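Local structure of Eps1p (Saccharomyces cerevisiae, 4TW5) at residues E52-E57 / L61-S66; V235-P240 / V262-R267. The protein is a yeast member of the protein disulfide isomerase family, built here from two domains of the thioredoxin type set one after the other. All coordinates share one frame; numbering follows the deposited sequence.

Contact 1: residues E52-E57 / L61-S66; sequences EEFKEE and LNITFS
Phe-65 drives the edge of its ring into one face of the Phe-54 ring, and this T-shaped (edge-to-face) pair is the tight heart of the contact. The planes stand at 85° to each other, and CE2 of Phe-65 comes to 3.4 Å from CD2 of Phe-54, out toward the rim rather than over the ring centre. The opposite face of Phe-54 looks to the backbone carbonyl carbon of Glu-57, where the chain continues into helix 55-61. At the ring's edge, in its plane, lies the backbone oxygen of Ile-63, 3.6 Å from CE2 of Phe-54; that oxygen also takes a hydrogen bond from the hydroxyl of Ser-58. Phe-54 reaches the strand because its CG stands anti to the backbone N (chi1 -163°). Ile-63 adds its branched CB beside CE2 of Phe-54. The contact lies in the beta-alpha-beta crossover of a thioredoxin fold, which runs from strand 27-33 through the helices to the parallel outer strand 63-69; the two phenylalanines fill the layer between sheet and helices, where Ala-114 of helix 107-118 touches both. A large flat side chain suits Phe-54, which has to span from helix to sheet. Toward solvent the packing thins. Leu-61 meets Phe-54 obliquely, CD1 to CZ at 4.1 Å, and is partly exposed. Here polar bonds take over: the N-H of Leu-61 bonds to the oxygen of Glu-57 at 2.7 Å, finishing the last turn before Asn-62 leaves helical geometry with positive phi. That oxygen also takes the hydroxyl of Thr-60. An acidic side chain suits Glu-57 at this partly exposed border, where its carboxylate forms a salt bridge with Arg-115 of helix 107-118.

Contact 2: residues V235-P240 / V262-R267; sequences VALVLP and VDFARR
The ring of Phe-264 meets the strand through CE2, which lies 3.5 Å from CB of Leu-237; CB approaches obliquely, neither squarely over a face nor in the ring plane. At the ring's edge, in plane, sit the backbone N of Leu-237, 3.9 Å from CE2 of Phe-264, and NH1 of Arg-267 from the ring's own segment. The guanidinium of Arg-267 in turn has CG of Phe-264 in its plane, at its edge. Beyond the two segments, Tyr-250 makes an edge-to-face pair with Phe-264, and Leu-156 and Phe-248 touch it from the strands flanking 234-238.

Leu-237 supplies the other half of the contact. A chi1 of -175° sets its CG beside the carbonyl carbon and swings the fork to the Ala-265 turn of the helix. There CD1 lies against CA and CB of Ala-265, the latter at 4.3 Å, while CD2 is 3.9 Å from the oxygen of Ala-265 and near that of Phe-264. The small methyl of Ala-265 is consistent with the close approach of helix and sheet, the CA atoms of Leu-237 and Ala-265 being 6.3 Å apart. A forked aliphatic side chain suits Leu-237, since it spreads both methyls over this turn and leaves CB for the ring.

The C-terminal helix thus packs on strand 234-238, between 155-160 and 247-249. The partners are mostly hydrocarbon against hydrocarbon, with backbone N and O atoms at the margins, so cohesion rests on burial and shape and not on directed bonds; Asp-263 and Arg-266 stay off the strand, Arg-266 turning to a salt bridge with Glu-102.

In the fold
Contact 1 and contact 2 belong to different domains of thioredoxin type and lie on opposite sides of the chain's centre, about 28 Å apart between centres. Both set helical residues against a sheet strand, but contact 1 joins pieces close in sequence, whereas contact 2 brings the C-terminal helix back to a strand over twenty residues earlier. Strand 63-69 is outermost in its sheet within this chain; strand 234-238 is flanked on both sides. Their chemistry differs too: contact 1 runs from a buried aromatic pair to a partly exposed helix end with a backbone hydrogen bond, while the touching residues of contact 2 are all buried and joined by apolar packing.

Contact 1: residues E52-E57 / L61-S66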
loop_
_atom_site.group_PDB
_atom_site.type_symbol
_atom_site.label_atom_id
_atom_site.label_comp_id
_atom_site.label_asym_id
_atom_site.label_seq_id
_atom_site.Cartn_x
_atom_site.Cartn_y
_atom_site.Cartn_z
ATOM N N GLU A 52 35.213 -42.531 -8.237
ATOM C CA GLU A 52 34.891 -43.746 -7.513
ATOM C C GLU A 52 33.632 -43.586 -6.680
ATOM O O GLU A 52 32.786 -44.482 -6.640
ATOM C CB GLU A 52 36.061 -44.175 -6.592
ATOM C CG GLU A 52 35.692 -45.363 -5.687
ATOM C CD GLU A 52 36.856 -45.979 -4.923
ATOM O OE1 GLU A 52 37.606 -45.246 -4.239
ATOM O OE2 GLU A 52 37.009 -47.215 -5.006
ATOM N N GLU A 53 33.478 -42.428 -6.047
ATOM C CA GLU A 53 32.307 -42.229 -5.208
ATOM C C GLU A 53 31.047 -42.012 -6.063
ATOM O O GLU A 53 29.930 -42.246 -5.601
ATOM C CB GLU A 53 32.523 -41.042 -4.268
ATOM C CG GLU A 53 31.790 -41.163 -2.935
ATOM C CD GLU A 53 32.398 -42.259 -2.023
ATOM O OE1 GLU A 53 33.475 -42.825 -2.357
ATOM O OE2 GLU A 53 31.793 -42.555 -0.967
ATOM N N PHE A 54 31.237 -41.609 -7.318
ATOM C CA PHE A 54 30.116 -41.285 -8.204
ATOM C C PHE A 54 29.632 -42.454 -9.049
ATOM O O PHE A 54 28.708 -42.294 -9.839
ATOM C CB PHE A 54 30.485 -40.134 -9.140
ATOM C CG PHE A 54 29.297 -39.484 -9.790
ATOM C CD1 PHE A 54 28.412 -38.734 -9.037
ATOM C CD2 PHE A 54 29.048 -39.651 -11.148
ATOM C CE1 PHE A 54 27.321 -38.149 -9.622
ATOM C CE2 PHE A 54 27.957 -39.069 -11.733
ATOM C CZ PHE A 54 27.090 -38.316 -10.972
ATOM N N LYS A 55 30.248 -43.619 -8.864
ATOM C CA LYS A 55 29.992 -44.800 -9.684
ATOM C C LYS A 55 28.508 -45.153 -9.816
ATOM O O LYS A 55 28.058 -45.531 -10.902
ATOM C CB LYS A 55 30.757 -46.006 -9.112
ATOM C CG LYS A 55 32.199 -46.123 -9.610
ATOM C CD LYS A 55 33.068 -46.955 -8.670
ATOM C CE LYS A 55 32.483 -48.335 -8.468
ATOM N NZ LYS A 55 33.270 -49.189 -7.554
ATOM N N GLU A 56 27.772 -45.083 -8.707
ATOM C CA GLU A 56 26.358 -45.466 -8.697
ATOM C C GLU A 56 25.419 -44.474 -9.392
ATOM O O GLU A 56 24.565 -44.859 -10.192
ATOM C CB GLU A 56 25.862 -45.656 -7.257
ATOM C CG GLU A 56 26.450 -46.843 -6.520
ATOM C CD GLU A 56 26.484 -48.107 -7.367
ATOM O OE1 GLU A 56 25.425 -48.501 -7.917
ATOM O OE2 GLU A 56 27.574 -48.711 -7.478
ATOM N N GLU A 57 25.598 -43.196 -9.081
ATOM C CA GLU A 57 24.729 -42.140 -9.570
ATOM C C GLU A 57 24.994 -41.972 -11.052
ATOM O O GLU A 57 24.081 -41.694 -11.838
ATOM C CB GLU A 57 24.985 -40.857 -8.785
ATOM C CG GLU A 57 24.522 -41.007 -7.330
ATOM C CD GLU A 57 24.702 -39.758 -6.483
ATOM O OE1 GLU A 57 24.464 -39.853 -5.257
ATOM O OE2 GLU A 57 25.161 -38.719 -7.010
ATOM N N LEU A 61 21.963 -41.218 -13.428
ATOM C CA LEU A 61 21.849 -39.834 -13.911
ATOM C C LEU A 61 22.349 -39.668 -15.339
ATOM O O LEU A 61 22.181 -38.613 -15.933
ATOM C CB LEU A 61 22.645 -38.878 -13.020
ATOM C CG LEU A 61 22.270 -38.765 -11.548
ATOM C CD1 LEU A 61 23.054 -37.618 -10.940
ATOM C CD2 LEU A 61 20.765 -38.585 -11.370
ATOM N N ASN A 62 22.986 -40.710 -15.871
ATOM C CA ASN A 62 23.518 -40.677 -17.232
ATOM C C ASN A 62 24.622 -39.621 -17.353
ATOM O O ASN A 62 24.681 -38.857 -18.310
ATOM C CB ASN A 62 22.388 -40.419 -18.230
ATOM C CG ASN A 62 22.701 -40.934 -19.594
ATOM O OD1 ASN A 62 23.831 -41.365 -19.851
ATOM N ND2 ASN A 62 21.706 -40.904 -20.494
ATOM N N ILE A 63 25.505 -39.588 -16.357
ATOM C CA ILE A 63 26.597 -38.619 -16.337
ATOM C C ILE A 63 27.904 -39.336 -16.080
ATOM O O ILE A 63 27.995 -40.133 -15.167
ATOM C CB ILE A 63 26.413 -37.544 -15.237
ATOM C CG1 ILE A 63 25.090 -36.812 -15.386
ATOM C CG2 ILE A 63 27.556 -36.555 -15.276
ATOM C CD1 ILE A 63 24.788 -35.954 -14.180
ATOM N N THR A 64 28.920 -39.039 -16.879
ATOM C CA THR A 64 30.183 -39.731 -16.748
ATOM C C THR A 64 31.330 -38.755 -16.526
ATOM O O THR A 64 31.457 -37.769 -17.238
ATOM C CB THR A 64 30.471 -40.588 -18.003
ATOM O OG1 THR A 64 29.523 -41.644 -18.074
ATOM C CG2 THR A 64 31.876 -41.204 -17.948
ATOM N N PHE A 65 32.203 -39.046 -15.569
ATOM C CA PHE A 65 33.432 -38.277 -15.465
ATOM C C PHE A 65 34.513 -38.893 -16.336
ATOM O O PHE A 65 34.816 -40.088 -16.223
ATOM C CB PHE A 65 33.904 -38.203 -14.029
ATOM C CG PHE A 65 33.062 -37.322 -13.147
ATOM C CD1 PHE A 65 33.430 -36.007 -12.908
ATOM C CD2 PHE A 65 31.926 -37.823 -12.527
ATOM C CE1 PHE A 65 32.671 -35.200 -12.073
ATOM C CE2 PHE A 65 31.167 -37.029 -11.690
ATOM C CZ PHE A 65 31.537 -35.709 -11.462
ATOM N N SER A 66 35.111 -38.058 -17.181
ATOM C CA SER A 66 36.144 -38.484 -18.119
ATOM C C SER A 66 37.345 -37.533 -18.081
ATOM O O SER A 66 37.325 -36.518 -17.391
ATOM C CB SER A 66 35.608 -38.538 -19.543
ATOM O OG SER A 66 34.408 -39.275 -19.609
#

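Contact 2: residues V235-P240 / V262-R267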
loop_
_atom_site.group_PDB
_atom_site.type_symbol
_atom_site.label_atom_id
_atom_site.label_comp_id
_atom_site.label_asym_id
_atom_site.label_seq_id
_atom_site.Cartn_x
_atom_site.Cartn_y
_atom_site.Cartn_z
ATOM N N VAL A 235 14.500 -11.314 -7.688
ATOM C CA VAL A 235 15.123 -12.360 -6.901
ATOM C C VAL A 235 16.054 -11.757 -5.849
ATOM O O VAL A 235 16.836 -10.858 -6.169
ATOM C CB VAL A 235 15.931 -13.338 -7.802
ATOM C CG1 VAL A 235 16.728 -14.361 -6.962
ATOM C CG2 VAL A 235 15.023 -14.047 -8.785
ATOM N N ALA A 236 15.978 -12.267 -4.615
ATOM C CA ALA A 236 16.858 -11.851 -3.514
ATOM C C ALA A 236 17.311 -13.042 -2.639
ATOM O O ALA A 236 16.571 -14.000 -2.441
ATOM C CB ALA A 236 16.159 -10.831 -2.656
ATOM N N LEU A 237 18.505 -12.962 -2.065
ATOM C CA LEU A 237 18.976 -14.040 -1.181
ATOM C C LEU A 237 18.805 -13.677 0.291
ATOM O O LEU A 237 19.047 -12.531 0.681
ATOM C CB LEU A 237 20.431 -14.363 -1.456
ATOM C CG LEU A 237 21.053 -15.540 -0.705
ATOM C CD1 LEU A 237 20.361 -16.851 -1.048
ATOM C CD2 LEU A 237 22.499 -15.624 -1.093
ATOM N N VAL A 238 18.300 -14.633 1.071
ATOM C CA VAL A 238 18.211 -14.517 2.520
ATOM C C VAL A 238 19.243 -15.423 3.206
ATOM O O VAL A 238 19.249 -16.631 3.008
ATOM C CB VAL A 238 16.815 -14.883 3.068
ATOM C CG1 VAL A 238 16.767 -14.613 4.564
ATOM C CG2 VAL A 238 15.697 -14.120 2.338
ATOM N N LEU A 239 20.124 -14.820 3.998
ATOM C CA LEU A 239 21.133 -15.564 4.733
ATOM C C LEU A 239 20.545 -16.109 6.020
ATOM O O LEU A 239 19.847 -15.399 6.743
ATOM C CB LEU A 239 22.334 -14.681 5.019
ATOM C CG LEU A 239 23.061 -14.234 3.751
ATOM C CD1 LEU A 239 24.289 -13.411 4.093
ATOM C CD2 LEU A 239 23.478 -15.436 2.905
ATOM N N PRO A 240 20.878 -17.363 6.339
ATOM C CA PRO A 240 20.324 -18.049 7.510
ATOM C C PRO A 240 20.926 -17.564 8.834
ATOM O O PRO A 240 22.099 -17.171 8.890
ATOM C CB PRO A 240 20.694 -19.514 7.254
ATOM C CG PRO A 240 21.976 -19.425 6.478
ATOM C CD PRO A 240 21.853 -18.198 5.608
ATOM N N VAL A 262 21.879 -19.476 -9.543
ATOM C CA VAL A 262 22.346 -20.575 -8.695
ATOM C C VAL A 262 23.653 -20.178 -8.019
ATOM O O VAL A 262 23.796 -20.274 -6.793
ATOM C CB VAL A 262 22.546 -21.882 -9.508
ATOM C CG1 VAL A 262 23.329 -22.925 -8.696
ATOM C CG2 VAL A 262 21.199 -22.466 -9.911
ATOM N N ASP A 263 24.588 -19.682 -8.821
ATOM C CA ASP A 263 25.901 -19.292 -8.320
ATOM C C ASP A 263 25.830 -18.098 -7.372
ATOM O O ASP A 263 26.641 -17.990 -6.470
ATOM C CB ASP A 263 26.857 -19.043 -9.485
ATOM C CG ASP A 263 27.098 -20.316 -10.300
ATOM O OD1 ASP A 263 26.962 -21.428 -9.711
ATOM O OD2 ASP A 263 27.419 -20.214 -11.511
ATOM N N PHE A 264 24.876 -17.197 -7.578
ATOM C CA PHE A 264 24.676 -16.116 -6.625
ATOM C C PHE A 264 24.231 -16.685 -5.289
ATOM O O PHE A 264 24.778 -16.344 -4.240
ATOM C CB PHE A 264 23.643 -15.111 -7.133
ATOM C CG PHE A 264 23.189 -14.122 -6.094
ATOM C CD1 PHE A 264 24.010 -13.055 -5.707
ATOM C CD2 PHE A 264 21.951 -14.248 -5.514
ATOM C CE1 PHE A 264 23.592 -12.122 -4.775
ATOM C CE2 PHE A 264 21.508 -13.333 -4.572
ATOM C CZ PHE A 264 22.331 -12.258 -4.196
ATOM N N ALA A 265 23.270 -17.595 -5.336
ATOM C CA ALA A 265 22.722 -18.195 -4.122
ATOM C C ALA A 265 23.771 -18.982 -3.350
ATOM O O ALA A 265 23.591 -19.260 -2.181
ATOM C CB ALA A 265 21.539 -19.108 -4.462
ATOM N N ARG A 266 24.859 -19.335 -4.021
ATOM C CA ARG A 266 25.878 -20.188 -3.446
ATOM C C ARG A 266 27.120 -19.433 -2.990
ATOM O O ARG A 266 28.008 -20.022 -2.409
ATOM C CB ARG A 266 26.227 -21.294 -4.446
ATOM C CG ARG A 266 25.403 -22.551 -4.220
ATOM C CD ARG A 266 25.341 -23.440 -5.424
ATOM N NE ARG A 266 26.507 -23.353 -6.296
ATOM C CZ ARG A 266 27.629 -24.050 -6.169
ATOM N NH1 ARG A 266 27.805 -24.903 -5.162
ATOM N NH2 ARG A 266 28.586 -23.873 -7.060
ATOM N N ARG A 267 27.159 -18.128 -3.223
ATOM C CA ARG A 267 28.283 -17.303 -2.798
ATOM C C ARG A 267 28.425 -17.260 -1.282
ATOM O O ARG A 267 27.422 -17.215 -0.560
ATOM C CB ARG A 267 28.107 -15.856 -3.275
ATOM C CG ARG A 267 28.836 -15.367 -4.523
ATOM C CD ARG A 267 28.168 -14.047 -4.983
ATOM N NE ARG A 267 28.627 -13.523 -6.277
ATOM C CZ ARG A 267 27.826 -13.133 -7.276
ATOM N NH1 ARG A 267 26.512 -13.257 -7.171
ATOM N NH2 ARG A 267 28.335 -12.640 -8.403
#